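Local atomic coordinates of general negative regulator of transcription subunit 4 (Saccharomyces cerevisiae, PDB entry 5AIE), a protein that acts as the E3 ubiquitin-protein ligase component of the CCR4-NOT core complex, represented here by its zinc-binding RING domain. Residues P8-P13 with Q29-C34; C24-Q29 with P49-K54. All coordinates share one frame; numbering follows the deposited sequence.

Contact 1 of 2, residues P8-P13 with Q29-C34; sequences PLCIEP and QICQFC. With ZN (zinc ion), chain C.
Pro8 sets its ring against the backbone of Gln29, with its CD atom 3.3 Å from Gln29 O; CG turns toward Ile30 as well, though less closely. A proline suits the place because its compact ring can lie close against Gln29 O through CD and CG while CG also borders Ile30 CG2. Leu9 reaches further in. Its CG is anti to the carbonyl carbon (chi1 -54°), and from there the branch CD1 lies 3.7 Å from Ile30 CG2, the two side chains crossing obliquely. The same CD1 is also 3.7 Å from Cys34 CB, so one methyl fills the angle between the isoleucine and the start of the helix. Leu9 and Ile30, both buried, pack together beside the metal site. Cys10 follows and binds the zinc through SG at 2.4 Å. Cys34 SG is bound to the metal at 2.4 Å too, and the two sulfurs stand 3.6 Å apart. Cys7 completes the ligands seen at this site. Cys31 probably supplies the fourth in a C4C4 RING, but its modelled side-chain position is doubtful. Glu12 starts toward the other segment, but its OE2 leads off to a salt bridge with a basic side chain in a chain of another protein. That partner chain also packs on Leu9 and Cys10, consistent with the E2-binding face of RING domains. No regular strand flanks the contact: a loop meets helix 32-40 at its beginning, where Cys31 is the N-cap and Cys34 sits in the first turn.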
ATOM      1  N   PRO A   8      -7.731  13.885   7.072  1.00 97.80           N
ATOM      2  CA  PRO A   8      -7.451  12.836   6.084  1.00 88.04           C
ATOM      3  C   PRO A   8      -7.108  11.483   6.707  1.00 89.35           C
ATOM      4  O   PRO A   8      -6.916  10.511   5.977  1.00 89.08           O
ATOM      5  CB  PRO A   8      -6.250  13.395   5.319  1.00 79.97           C
ATOM      6  CG  PRO A   8      -5.567  14.281   6.300  1.00 83.02           C
ATOM      7  CD  PRO A   8      -6.661  14.896   7.123  1.00 90.22           C
ATOM      8  N   LEU A   9      -7.033  11.421   8.033  1.00 88.48           N
ATOM      9  CA  LEU A   9      -6.652  10.187   8.712  1.00 91.12           C
ATOM     10  C   LEU A   9      -7.848   9.480   9.345  1.00 95.04           C
ATOM     11  O   LEU A   9      -8.046   8.282   9.145  1.00 91.40           O
ATOM     12  CB  LEU A   9      -5.595  10.473   9.781  1.00 92.74           C
ATOM     13  CG  LEU A   9      -4.341  11.225   9.329  1.00 85.35           C
ATOM     14  CD1 LEU A   9      -3.310  11.260  10.445  1.00 86.36           C
ATOM     15  CD2 LEU A   9      -3.759  10.596   8.074  1.00 91.11           C
ATOM     16  N   CYS A  10      -8.643  10.224  10.108  1.00 97.96           N
ATOM     17  CA  CYS A  10      -9.768   9.639  10.834  1.00104.43           C
ATOM     18  C   CYS A  10     -11.117  10.060  10.259  1.00107.50           C
ATOM     19  O   CYS A  10     -12.165   9.663  10.773  1.00109.85           O
ATOM     20  CB  CYS A  10      -9.694  10.018  12.314  1.00 98.24           C
ATOM     21  SG  CYS A  10      -9.665  11.797  12.628  1.00109.61           S
ATOM     22  N   ILE A  11     -11.079  10.854   9.191  1.00101.47           N
ATOM     23  CA  ILE A  11     -12.281  11.352   8.516  1.00 99.87           C
ATOM     24  C   ILE A  11     -13.244  12.001   9.511  1.00110.10           C
ATOM     25  O   ILE A  11     -14.428  11.665   9.568  1.00113.79           O
ATOM     26  CB  ILE A  11     -13.007  10.229   7.739  1.00 97.09           C
ATOM     27  CG1 ILE A  11     -11.997   9.278   7.097  1.00102.77           C
ATOM     28  CG2 ILE A  11     -13.918  10.816   6.667  1.00100.59           C
ATOM     29  CD1 ILE A  11     -11.134   9.925   6.031  1.00 98.74           C
ATOM     30  N   GLU A  12     -12.719  12.927  10.306  1.00107.73           N
ATOM     31  CA  GLU A  12     -13.527  13.648  11.279  1.00112.60           C
ATOM     32  C   GLU A  12     -13.602  15.127  10.923  1.00112.81           C
ATOM     33  O   GLU A  12     -12.639  15.690  10.400  1.00111.36           O
ATOM     34  CB  GLU A  12     -12.960  13.469  12.690  1.00115.96           C
ATOM     35  CG  GLU A  12     -13.171  12.081  13.266  1.00119.21           C
ATOM     36  CD  GLU A  12     -14.638  11.729  13.406  1.00122.82           C
ATOM     37  OE1 GLU A  12     -15.419  12.600  13.840  1.00123.56           O
ATOM     38  OE2 GLU A  12     -15.009  10.583  13.073  1.00125.32           O
ATOM     39  N   PRO A  13     -14.755  15.757  11.195  1.00116.90           N
ATOM     40  CA  PRO A  13     -14.948  17.190  10.948  1.00117.45           C
ATOM     41  C   PRO A  13     -13.917  18.041  11.682  1.00119.39           C
ATOM     42  O   PRO A  13     -13.842  18.000  12.910  1.00116.04           O
ATOM     43  CB  PRO A  13     -16.356  17.453  11.489  1.00117.98           C
ATOM     44  CG  PRO A  13     -17.041  16.134  11.410  1.00117.16           C
ATOM     45  CD  PRO A  13     -15.982  15.116  11.699  1.00114.85           C
ATOM     46  N   GLN A  29      -2.437  19.107   7.245  1.00 94.88           N
ATOM     47  CA  GLN A  29      -3.242  19.258   8.455  1.00 93.14           C
ATOM     48  C   GLN A  29      -3.927  17.965   8.889  1.00 94.98           C
ATOM     49  O   GLN A  29      -4.579  17.293   8.090  1.00 91.45           O
ATOM     50  CB  GLN A  29      -4.297  20.349   8.256  1.00 93.40           C
ATOM     51  CG  GLN A  29      -3.731  21.751   8.137  1.00 95.62           C
ATOM     52  CD  GLN A  29      -4.812  22.812   8.090  1.00105.30           C
ATOM     53  OE1 GLN A  29      -5.539  22.931   7.104  1.00104.10           O
ATOM     54  NE2 GLN A  29      -4.929  23.586   9.163  1.00105.58           N
ATOM     55  N   ILE A  30      -3.772  17.629  10.166  1.00 97.59           N
ATOM     56  CA  ILE A  30      -4.443  16.477  10.761  1.00 98.60           C
ATOM     57  C   ILE A  30      -5.089  16.880  12.084  1.00 97.42           C
ATOM     58  O   ILE A  30      -4.822  17.961  12.605  1.00100.17           O
ATOM     59  CB  ILE A  30      -3.471  15.306  11.000  1.00 93.83           C
ATOM     60  CG1 ILE A  30      -2.357  15.722  11.961  1.00 80.46           C
ATOM     61  CG2 ILE A  30      -2.889  14.812   9.683  1.00 89.63           C
ATOM     62  CD1 ILE A  30      -1.339  14.635  12.221  1.00 75.50           C
ATOM     63  N   CYS A  31      -5.936  16.008  12.626  1.00103.15           N
ATOM     64  CA  CYS A  31      -6.620  16.291  13.885  1.00103.97           C
ATOM     65  C   CYS A  31      -5.656  16.361  15.063  1.00 99.38           C
ATOM     66  O   CYS A  31      -4.524  15.884  14.985  1.00 90.94           O
ATOM     67  CB  CYS A  31      -7.693  15.237  14.167  1.00 99.36           C
ATOM     68  SG  CYS A  31      -9.338  15.664  13.557  1.00131.69           S
ATOM     69  N   GLN A  32      -6.119  16.957  16.157  1.00108.50           N
ATOM     70  CA  GLN A  32      -5.317  17.077  17.366  1.00101.40           C
ATOM     71  C   GLN A  32      -5.094  15.710  18.002  1.00 97.15           C
ATOM     72  O   GLN A  32      -4.100  15.492  18.695  1.00100.07           O
ATOM     73  CB  GLN A  32      -5.988  18.021  18.367  1.00106.72           C
ATOM     74  N   PHE A  33      -6.024  14.793  17.757  1.00 94.56           N
ATOM     75  CA  PHE A  33      -5.930  13.442  18.297  1.00 97.95           C
ATOM     76  C   PHE A  33      -5.001  12.574  17.450  1.00 92.15           C
ATOM     77  O   PHE A  33      -4.215  11.793  17.985  1.00 82.61           O
ATOM     78  CB  PHE A  33      -7.316  12.802  18.390  1.00101.02           C
ATOM     79  CG  PHE A  33      -8.278  13.563  19.258  1.00101.30           C
ATOM     80  CD1 PHE A  33      -8.100  13.612  20.632  1.00102.39           C
ATOM     81  CD2 PHE A  33      -9.361  14.226  18.704  1.00102.12           C
ATOM     82  CE1 PHE A  33      -8.982  14.311  21.436  1.00101.27           C
ATOM     83  CE2 PHE A  33     -10.247  14.926  19.502  1.00109.73           C
ATOM     84  CZ  PHE A  33     -10.056  14.968  20.870  1.00107.10           C
ATOM     85  N   CYS A  34      -5.095  12.714  16.131  1.00101.22           N
ATOM     86  CA  CYS A  34      -4.207  11.998  15.222  1.00 90.18           C
ATOM     87  C   CYS A  34      -2.771  12.483  15.382  1.00 85.72           C
ATOM     88  O   CYS A  34      -1.823  11.709  15.245  1.00 84.42           O
ATOM     89  CB  CYS A  34      -4.661  12.168  13.769  1.00 86.74           C
ATOM     90  SG  CYS A  34      -6.147  11.233  13.328  1.00 83.94           S
TER
HETATM   91 ZN    ZN C1083      -7.709  13.032  13.204  1.00 93.17          ZN

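Contact 2 of 2, residues C24-Q29 with P49-K54; sequences CPCGYQ and PACRRK. With ZN (zinc ion), chain D.
The ring of Tyr28 takes Ala50 CB over one face, in a CH-pi contact 4.3 Å from the ring centroid and 28° off its normal. Pro49 meets the same ring obliquely, the two side chains crossing at about a right angle, with Pro49 CB 3.7 Å from Tyr28 CE2. The guanidinium of Arg53 has Pro25 CG over one face and Cys51 SG at its edge, in plane. These groups flank the second zinc site of a RING domain, where Cys24, Cys26 and Cys51 are joined by Cys48 in a four-cysteine zinc site. Cys24 and Cys26 bind the metal at 2.4 Å through SG, and Cys51 SG does so at 2.3 Å. Cysteine thiolates suit zinc, and the nearby arginine would probably ease the negative charge they gather. The long aliphatic part of Arg53 packs as well: its CD is 3.7 Å from Pro25 CG, and its CB lies beside Cys24 SG. Tyr28 CG is anti to the backbone N (chi1 -164°), which sets it 3.8 Å from Ala50 CB. Ala50, with only CB to place, lets the loop come close to the tyrosine. An alanine in place of Tyr28 would probably open a gap beside Ala50 and Pro49, leaving the loop after the helix without its aromatic backing. A type I turn from Cys24 to Gly27 carries the first two ligands, closed by the Gly27 N to Cys24 O bond; at its end Gly27 has backbone angles that call for glycine. Just beyond, Tyr28 N donates a nearly straight hydrogen bond to the metal-bound Cys26 SG, 3.4 Å away with an angle of 162° at the hydrogen.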
ATOM      1  N   CYS A  24       3.171  20.970  10.983  1.00 95.57           N
ATOM      2  CA  CYS A  24       4.321  20.853  10.094  1.00 93.91           C
ATOM      3  C   CYS A  24       4.347  22.010   9.099  1.00 89.74           C
ATOM      4  O   CYS A  24       3.304  22.407   8.582  1.00 94.24           O
ATOM      5  CB  CYS A  24       4.286  19.510   9.357  1.00 94.98           C
ATOM      6  SG  CYS A  24       5.801  19.086   8.469  1.00100.73           S
ATOM      7  N   PRO A  25       5.543  22.564   8.836  1.00 92.10           N
ATOM      8  CA  PRO A  25       5.718  23.683   7.897  1.00 95.91           C
ATOM      9  C   PRO A  25       5.247  23.387   6.471  1.00 92.47           C
ATOM     10  O   PRO A  25       5.076  24.320   5.684  1.00 91.34           O
ATOM     11  CB  PRO A  25       7.235  23.928   7.920  1.00 87.47           C
ATOM     12  CG  PRO A  25       7.831  22.702   8.544  1.00 93.97           C
ATOM     13  CD  PRO A  25       6.804  22.221   9.512  1.00 93.22           C
ATOM     14  N   CYS A  26       5.038  22.115   6.145  1.00 88.89           N
ATOM     15  CA  CYS A  26       4.613  21.733   4.802  1.00 84.98           C
ATOM     16  C   CYS A  26       3.155  22.107   4.547  1.00 81.67           C
ATOM     17  O   CYS A  26       2.755  22.324   3.404  1.00 89.59           O
ATOM     18  CB  CYS A  26       4.814  20.233   4.583  1.00 83.60           C
ATOM     19  SG  CYS A  26       3.707  19.186   5.541  1.00 88.76           S
ATOM     20  N   GLY A  27       2.365  22.170   5.614  1.00 85.64           N
ATOM     21  CA  GLY A  27       0.976  22.575   5.501  1.00 89.33           C
ATOM     22  C   GLY A  27      -0.021  21.439   5.623  1.00 89.27           C
ATOM     23  O   GLY A  27      -1.232  21.658   5.551  1.00 90.21           O
ATOM     24  N   TYR A  28       0.482  20.223   5.804  1.00 83.35           N
ATOM     25  CA  TYR A  28      -0.380  19.055   5.950  1.00 80.09           C
ATOM     26  C   TYR A  28      -1.108  19.098   7.291  1.00 96.69           C
ATOM     27  O   TYR A  28      -0.476  19.125   8.348  1.00 90.19           O
ATOM     28  CB  TYR A  28       0.436  17.768   5.819  1.00 76.78           C
ATOM     29  CG  TYR A  28      -0.396  16.530   5.585  1.00 82.78           C
ATOM     30  CD1 TYR A  28      -1.072  16.344   4.387  1.00 84.46           C
ATOM     31  CD2 TYR A  28      -0.497  15.542   6.556  1.00 84.13           C
ATOM     32  CE1 TYR A  28      -1.834  15.215   4.164  1.00 82.17           C
ATOM     33  CE2 TYR A  28      -1.257  14.406   6.340  1.00 84.19           C
ATOM     34  CZ  TYR A  28      -1.922  14.249   5.143  1.00 89.22           C
ATOM     35  OH  TYR A  28      -2.677  13.121   4.921  1.00 93.04           O
ATOM     36  N   GLN A  29      -2.437  19.107   7.245  1.00 94.88           N
ATOM     37  CA  GLN A  29      -3.242  19.258   8.455  1.00 93.14           C
ATOM     38  C   GLN A  29      -3.927  17.965   8.889  1.00 94.98           C
ATOM     39  O   GLN A  29      -4.579  17.293   8.090  1.00 91.45           O
ATOM     40  CB  GLN A  29      -4.297  20.349   8.256  1.00 93.40           C
ATOM     41  CG  GLN A  29      -3.731  21.751   8.137  1.00 95.62           C
ATOM     42  CD  GLN A  29      -4.812  22.812   8.090  1.00105.30           C
ATOM     43  OE1 GLN A  29      -5.539  22.931   7.104  1.00104.10           O
ATOM     44  NE2 GLN A  29      -4.929  23.586   9.163  1.00105.58           N
ATOM     45  N   PRO A  49       2.918  12.727   7.970  1.00 93.96           N
ATOM     46  CA  PRO A  49       2.525  11.731   6.965  1.00 91.60           C
ATOM     47  C   PRO A  49       2.802  12.174   5.529  1.00 91.11           C
ATOM     48  O   PRO A  49       2.695  11.360   4.612  1.00 85.22           O
ATOM     49  CB  PRO A  49       1.016  11.578   7.195  1.00 86.72           C
ATOM     50  CG  PRO A  49       0.799  12.018   8.601  1.00 90.61           C
ATOM     51  CD  PRO A  49       1.785  13.121   8.824  1.00 95.12           C
ATOM     52  N   ALA A  50       3.146  13.443   5.339  1.00 90.10           N
ATOM     53  CA  ALA A  50       3.414  13.967   4.005  1.00 84.37           C
ATOM     54  C   ALA A  50       4.907  13.983   3.687  1.00 87.05           C
ATOM     55  O   ALA A  50       5.390  13.162   2.907  1.00 82.65           O
ATOM     56  CB  ALA A  50       2.829  15.364   3.861  1.00 87.32           C
ATOM     57  N   CYS A  51       5.634  14.917   4.293  1.00 86.18           N
ATOM     58  CA  CYS A  51       7.044  15.116   3.965  1.00 86.31           C
ATOM     59  C   CYS A  51       7.990  14.453   4.963  1.00 88.48           C
ATOM     60  O   CYS A  51       9.198  14.688   4.922  1.00 99.42           O
ATOM     61  CB  CYS A  51       7.357  16.610   3.876  1.00 93.53           C
ATOM     62  SG  CYS A  51       7.236  17.500   5.440  1.00 93.19           S
ATOM     63  N   ARG A  52       7.435  13.637   5.855  1.00 88.22           N
ATOM     64  CA  ARG A  52       8.215  12.864   6.824  1.00 88.86           C
ATOM     65  C   ARG A  52       9.093  13.722   7.734  1.00 96.06           C
ATOM     66  O   ARG A  52      10.077  13.235   8.293  1.00104.71           O
ATOM     67  CB  ARG A  52       9.089  11.834   6.101  1.00 87.29           C
ATOM     68  CG  ARG A  52       8.312  10.849   5.248  1.00 97.28           C
ATOM     69  CD  ARG A  52       9.225   9.775   4.686  1.00101.93           C
ATOM     70  NE  ARG A  52       9.814   8.957   5.741  1.00110.00           N
ATOM     71  CZ  ARG A  52       9.252   7.859   6.237  1.00102.80           C
ATOM     72  NH1 ARG A  52       8.083   7.444   5.770  1.00101.67           N
ATOM     73  NH2 ARG A  52       9.860   7.176   7.196  1.00102.66           N
ATOM     74  N   ARG A  53       8.736  14.992   7.888  1.00 93.13           N
ATOM     75  CA  ARG A  53       9.492  15.887   8.756  1.00 95.52           C
ATOM     76  C   ARG A  53       9.110  15.635  10.212  1.00101.24           C
ATOM     77  O   ARG A  53       7.929  15.527  10.542  1.00 97.08           O
ATOM     78  CB  ARG A  53       9.244  17.350   8.378  1.00 97.10           C
ATOM     79  CG  ARG A  53      10.377  18.298   8.752  1.00101.25           C
ATOM     80  CD  ARG A  53      10.039  19.739   8.391  1.00 96.00           C
ATOM     81  NE  ARG A  53       9.923  19.944   6.948  1.00105.87           N
ATOM     82  CZ  ARG A  53      10.745  20.705   6.233  1.00111.41           C
ATOM     83  NH1 ARG A  53      11.747  21.343   6.823  1.00109.25           N
ATOM     84  NH2 ARG A  53      10.562  20.837   4.925  1.00102.82           N
ATOM     85  N   LYS A  54      10.114  15.532  11.076  1.00103.86           N
ATOM     86  CA  LYS A  54       9.886  15.240  12.488  1.00101.99           C
ATOM     87  C   LYS A  54       9.213  16.405  13.209  1.00103.63           C
ATOM     88  O   LYS A  54       9.550  17.567  12.982  1.00103.67           O
ATOM     89  CB  LYS A  54      11.206  14.892  13.181  1.00 97.54           C
TER
HETATM   90 ZN    ZN D1084       5.212  17.694   6.587  1.00 96.10          ZN

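Along the chain the segments of contact 1 and contact 2 alternate, as in the cross-brace of RING domains, where ligands for the two zincs interleave in sequence. Gln29 is the residue shared by segments 24-29 and 29-34, so the backbone runs directly from the second zinc site into the approach to the helix. The contact centres are 14 Å apart, on opposite sides of the chain's centre, and the two zinc ions are 15.2 Å from each other. Tyr28 joins the two contacts: its OH lies 3.4 Å from Pro8 CG and 4.2 Å from Leu9 CD2. Both contacts also touch the chain of another protein, which therefore spans the two zinc-bound loops.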